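PDB 3LTO: mevalonate diphosphate decarboxylase from Legionella pneumophila, which probably catalyses the ATP-dependent decarboxylation of mevalonate diphosphate to isopentenyl diphosphate. Local coordinates for residues K19-S30 with Y205-L216. Numbering follows the deposited sequence.
With SO4 (sulfate ion), chain D.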
loop_
_atom_site.group_PDB
_atom_site.type_symbol
_atom_site.label_atom_id
_atom_site.label_comp_id
_atom_site.label_asym_id
_atom_site.label_seq_id
_atom_site.Cartn_x
_atom_site.Cartn_y
_atom_site.Cartn_z
ATOM N N LYS A 19 9.715 7.557 -9.870
ATOM C CA LYS A 19 9.436 6.437 -10.754
ATOM C C LYS A 19 8.205 5.757 -10.157
ATOM O O LYS A 19 8.290 5.092 -9.127
ATOM C CB LYS A 19 10.635 5.478 -10.788
ATOM C CG LYS A 19 10.592 4.462 -11.922
ATOM C CD LYS A 19 11.933 3.775 -12.115
ATOM C CE LYS A 19 11.798 2.582 -13.049
ATOM N NZ LYS A 19 10.814 1.574 -12.522
ATOM N N LYS A 20 7.056 5.936 -10.797
ATOM C CA LYS A 20 5.817 5.360 -10.284
ATOM C C LYS A 20 4.912 4.821 -11.381
ATOM O O LYS A 20 5.065 5.165 -12.552
ATOM C CB LYS A 20 5.065 6.423 -9.480
ATOM C CG LYS A 20 4.712 7.658 -10.303
ATOM C CD LYS A 20 4.030 8.729 -9.468
ATOM C CE LYS A 20 3.644 9.927 -10.328
ATOM N NZ LYS A 20 3.070 11.051 -9.528
ATOM N N ASP A 21 3.958 3.983 -10.988
ATOM C CA ASP A 21 3.011 3.386 -11.923
ATOM C C ASP A 21 2.028 4.447 -12.414
ATOM O O ASP A 21 1.459 5.203 -11.627
ATOM C CB ASP A 21 2.247 2.248 -11.246
ATOM C CG ASP A 21 1.373 1.477 -12.215
ATOM O OD1 ASP A 21 1.907 0.592 -12.922
ATOM O OD2 ASP A 21 0.158 1.768 -12.273
ATOM N N GLU A 22 1.816 4.478 -13.722
ATOM C CA GLU A 22 0.930 5.451 -14.345
ATOM C C GLU A 22 -0.528 5.421 -13.890
ATOM O O GLU A 22 -1.191 6.457 -13.863
ATOM C CB GLU A 22 0.988 5.274 -15.863
ATOM C CG GLU A 22 0.208 6.303 -16.647
ATOM C CD GLU A 22 0.451 6.183 -18.137
ATOM O OE1 GLU A 22 0.086 5.136 -18.722
ATOM O OE2 GLU A 22 1.015 7.134 -18.722
ATOM N N ASN A 23 -1.021 4.245 -13.515
ATOM C CA ASN A 23 -2.417 4.110 -13.113
ATOM C C ASN A 23 -2.722 3.996 -11.620
ATOM O O ASN A 23 -3.733 4.530 -11.152
ATOM C CB ASN A 23 -3.026 2.919 -13.846
ATOM C CG ASN A 23 -3.047 3.119 -15.344
ATOM O OD1 ASN A 23 -2.788 2.188 -16.108
ATOM N ND2 ASN A 23 -3.365 4.339 -15.776
ATOM N N SER A 24 -1.867 3.293 -10.883
ATOM C CA SER A 24 -2.063 3.106 -9.445
ATOM C C SER A 24 -1.352 4.188 -8.647
ATOM O O SER A 24 -1.666 4.417 -7.480
ATOM C CB SER A 24 -1.520 1.747 -9.015
ATOM O OG SER A 24 -0.108 1.704 -9.156
ATOM N N ASN A 25 -0.385 4.833 -9.292
ATOM C CA ASN A 25 0.426 5.893 -8.701
ATOM C C ASN A 25 1.327 5.376 -7.578
ATOM O O ASN A 25 1.871 6.153 -6.792
ATOM C CB ASN A 25 -0.455 7.035 -8.186
ATOM C CG ASN A 25 0.291 8.368 -8.132
ATOM O OD1 ASN A 25 0.870 8.808 -9.126
ATOM N ND2 ASN A 25 0.271 9.017 -6.971
ATOM N N LEU A 26 1.487 4.059 -7.518
ATOM C CA LEU A 26 2.339 3.429 -6.513
ATOM C C LEU A 26 3.790 3.499 -7.005
ATOM O O LEU A 26 4.044 3.413 -8.203
ATOM C CB LEU A 26 1.928 1.968 -6.325
ATOM C CG LEU A 26 0.513 1.720 -5.796
ATOM C CD1 LEU A 26 0.110 0.271 -6.048
ATOM C CD2 LEU A 26 0.461 2.050 -4.313
ATOM N N PRO A 27 4.756 3.659 -6.085
ATOM C CA PRO A 27 6.167 3.735 -6.486
ATOM C C PRO A 27 6.665 2.414 -7.057
ATOM O O PRO A 27 6.289 1.347 -6.576
ATOM C CB PRO A 27 6.878 4.110 -5.186
ATOM C CG PRO A 27 6.011 3.446 -4.130
ATOM C CD PRO A 27 4.611 3.753 -4.619
ATOM N N ASP A 28 7.506 2.482 -8.085
ATOM C CA ASP A 28 8.041 1.270 -8.690
ATOM C C ASP A 28 8.965 0.558 -7.722
ATOM O O ASP A 28 9.132 -0.662 -7.780
ATOM C CB ASP A 28 8.755 1.600 -9.998
ATOM C CG ASP A 28 7.783 1.787 -11.156
ATOM O OD1 ASP A 28 6.575 2.002 -10.907
ATOM O OD2 ASP A 28 8.226 1.729 -12.318
ATOM N N ASN A 29 9.575 1.320 -6.824
ATOM C CA ASN A 29 10.420 0.701 -5.825
ATOM C C ASN A 29 10.303 1.458 -4.525
ATOM O O ASN A 29 9.874 2.608 -4.497
ATOM C CB ASN A 29 11.890 0.603 -6.280
ATOM C CG ASN A 29 12.511 1.949 -6.600
ATOM O OD1 ASN A 29 12.619 2.331 -7.769
ATOM N ND2 ASN A 29 12.928 2.673 -5.565
ATOM N N SER A 30 10.651 0.788 -3.439
ATOM C CA SER A 30 10.591 1.402 -2.134
ATOM C C SER A 30 11.667 2.471 -2.037
ATOM O O SER A 30 12.570 2.553 -2.884
ATOM C CB SER A 30 10.817 0.352 -1.048
ATOM O OG SER A 30 9.807 -0.637 -1.087
ATOM N N TYR A 205 17.217 2.794 -17.178
ATOM C CA TYR A 205 16.014 3.175 -16.447
ATOM C C TYR A 205 15.095 1.986 -16.189
ATOM O O TYR A 205 14.628 1.774 -15.073
ATOM C CB TYR A 205 15.268 4.262 -17.217
ATOM C CG TYR A 205 13.920 4.621 -16.639
ATOM C CD1 TYR A 205 12.776 3.915 -17.003
ATOM C CD2 TYR A 205 13.789 5.666 -15.723
ATOM C CE1 TYR A 205 11.536 4.239 -16.477
ATOM C CE2 TYR A 205 12.551 5.997 -15.187
ATOM C CZ TYR A 205 11.428 5.279 -15.569
ATOM O OH TYR A 205 10.194 5.597 -15.051
ATOM N N GLU A 206 14.847 1.216 -17.239
ATOM C CA GLU A 206 13.991 0.035 -17.184
ATOM C C GLU A 206 14.315 -0.904 -16.023
ATOM O O GLU A 206 13.411 -1.470 -15.403
ATOM C CB GLU A 206 14.126 -0.731 -18.502
ATOM C CG GLU A 206 15.598 -1.020 -18.849
ATOM C CD GLU A 206 15.779 -1.622 -20.228
ATOM O OE1 GLU A 206 15.328 -2.769 -20.434
ATOM O OE2 GLU A 206 16.362 -0.943 -21.105
ATOM N N THR A 207 15.604 -1.068 -15.745
ATOM C CA THR A 207 16.082 -1.953 -14.685
ATOM C C THR A 207 16.450 -1.243 -13.373
ATOM O O THR A 207 16.963 -1.867 -12.438
ATOM C CB THR A 207 17.326 -2.713 -15.165
ATOM O OG1 THR A 207 18.321 -1.766 -15.581
ATOM C CG2 THR A 207 16.974 -3.635 -16.354
ATOM N N ARG A 208 16.185 0.059 -13.316
ATOM C CA ARG A 208 16.499 0.882 -12.147
ATOM C C ARG A 208 15.865 0.439 -10.813
ATOM O O ARG A 208 16.534 0.425 -9.771
ATOM C CB ARG A 208 16.138 2.339 -12.474
ATOM C CG ARG A 208 16.068 3.288 -11.299
ATOM C CD ARG A 208 17.329 3.288 -10.452
ATOM N NE ARG A 208 17.013 3.845 -9.141
ATOM C CZ ARG A 208 17.713 3.635 -8.032
ATOM N NH1 ARG A 208 18.800 2.872 -8.051
ATOM N NH2 ARG A 208 17.298 4.172 -6.893
ATOM N N SER A 209 14.591 0.068 -10.835
ATOM C CA SER A 209 13.918 -0.357 -9.617
ATOM C C SER A 209 14.458 -1.681 -9.087
ATOM O O SER A 209 14.510 -1.894 -7.878
ATOM C CB SER A 209 12.408 -0.449 -9.850
ATOM O OG SER A 209 11.872 0.834 -10.139
ATOM N N GLU A 210 14.861 -2.577 -9.982
ATOM C CA GLU A 210 15.418 -3.856 -9.545
ATOM C C GLU A 210 16.672 -3.593 -8.722
ATOM O O GLU A 210 16.870 -4.193 -7.668
ATOM C CB GLU A 210 15.778 -4.735 -10.745
ATOM C CG GLU A 210 14.605 -5.465 -11.369
ATOM C CD GLU A 210 14.827 -5.766 -12.840
ATOM O OE1 GLU A 210 15.935 -6.213 -13.203
ATOM O OE2 GLU A 210 13.889 -5.560 -13.635
ATOM N N ARG A 211 17.522 -2.696 -9.211
ATOM C CA ARG A 211 18.753 -2.359 -8.503
ATOM C C ARG A 211 18.464 -1.681 -7.158
ATOM O O ARG A 211 19.122 -1.968 -6.151
ATOM C CB ARG A 211 19.633 -1.442 -9.364
ATOM C CG ARG A 211 20.168 -2.100 -10.632
ATOM C CD ARG A 211 21.297 -1.277 -11.250
ATOM N NE ARG A 211 20.843 0.026 -11.734
ATOM C CZ ARG A 211 20.099 0.208 -12.821
ATOM N NH1 ARG A 211 19.722 -0.833 -13.543
ATOM N NH2 ARG A 211 19.744 1.434 -13.194
ATOM N N ALA A 212 17.477 -0.786 -7.145
ATOM C CA ALA A 212 17.101 -0.069 -5.930
ATOM C C ALA A 212 16.628 -1.029 -4.840
ATOM O O ALA A 212 16.947 -0.852 -3.661
ATOM C CB ALA A 212 16.000 0.946 -6.236
ATOM N N GLU A 213 15.849 -2.034 -5.234
ATOM C CA GLU A 213 15.342 -3.015 -4.281
ATOM C C GLU A 213 16.501 -3.861 -3.774
ATOM O O GLU A 213 16.582 -4.166 -2.584
ATOM C CB GLU A 213 14.290 -3.917 -4.936
ATOM C CG GLU A 213 12.936 -3.254 -5.194
ATOM C CD GLU A 213 12.225 -2.823 -3.912
ATOM O OE1 GLU A 213 12.391 -3.501 -2.877
ATOM O OE2 GLU A 213 11.485 -1.817 -3.944
ATOM N N ALA A 214 17.399 -4.230 -4.684
ATOM C CA ALA A 214 18.560 -5.033 -4.320
ATOM C C ALA A 214 19.456 -4.245 -3.362
ATOM O O ALA A 214 20.042 -4.812 -2.441
ATOM C CB ALA A 214 19.351 -5.431 -5.577
ATOM N N ASN A 215 19.563 -2.938 -3.585
ATOM C CA ASN A 215 20.387 -2.100 -2.721
ATOM C C ASN A 215 19.731 -1.900 -1.366
ATOM O O ASN A 215 20.415 -1.796 -0.349
ATOM C CB ASN A 215 20.641 -0.738 -3.363
ATOM C CG ASN A 215 21.513 -0.833 -4.591
ATOM O OD1 ASN A 215 22.381 -1.704 -4.678
ATOM N ND2 ASN A 215 21.306 0.072 -5.541
ATOM N N LEU A 216 18.402 -1.841 -1.362
ATOM C CA LEU A 216 17.644 -1.659 -0.130
ATOM C C LEU A 216 17.827 -2.859 0.792
ATOM O O LEU A 216 17.999 -2.707 2.000
ATOM C CB LEU A 216 16.161 -1.474 -0.448
ATOM C CG LEU A 216 15.200 -1.379 0.743
ATOM C CD1 LEU A 216 15.663 -0.290 1.722
ATOM C CD2 LEU A 216 13.785 -1.081 0.225
HETATM S S SO4 D . 5.842 12.553 -7.754
HETATM O O1 SO4 D . 5.245 11.333 -7.192
HETATM O O2 SO4 D . 5.700 13.668 -6.806
HETATM O O3 SO4 D . 7.272 12.318 -8.017
HETATM O O4 SO4 D . 5.167 12.893 -9.019
HETATM O O HOH W 1 13.797 4.742 -8.691
#
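Where the N-terminal and C-terminal family regions of this GHMP-type fold meet, the loop joining strand 2-12 to strand 31-47 lays Lys19, Asn29 and Ser30 against the first turns of helix 208-224, which present Ser209, Ala212, Glu213 and Leu216. Ser209 OG is the polar centre: it accepts from Lys19 NZ at 2.7 Å and donates to Asn29 OD1 at 2.9 Å, lying in the carbonyl plane of that amide on a lone pair. Lys19 reaches the serine with an extended chain that turns only at its last torsion (chi4 -59°), and the turn also puts NZ 2.6 Å from Asp28 OD2, a salt bridge on the anti lone pair of the carboxylate. Lys19 CE lies over one face of the Tyr205 ring, toward its rim, 4.0 Å from the centroid in a CH-pi contact, while CG lies against the phenol OH. The Asn29 amide packs on Ala212 CB, while its ND2 donates to Ser30 O at 2.7 Å and to Lys15 O. One turn on from Ser209, Glu213 bends at chi2 (-63°) and brings OE2 to Ser30 N, an almost straight bond of 2.8 Å (171°) that approaches the carboxylate oxygen nearly in line with its C-O bond. Ser30 CB touches Leu216 CD2, and its OG bonds to Thr162 and to Gly310 O of the second subunit, so this end of the contact adjoins the dimer interface. With Arg208 salt-bridged to Glu238 and Asp241 behind, the helix start is tied to helix 228-247 as well. Accepting from Lys19 and donating to Asn29 sets the direction of the Ser209 hydroxyl, and the Asp28 salt bridge gives the ammonium a second partner that holds it in place.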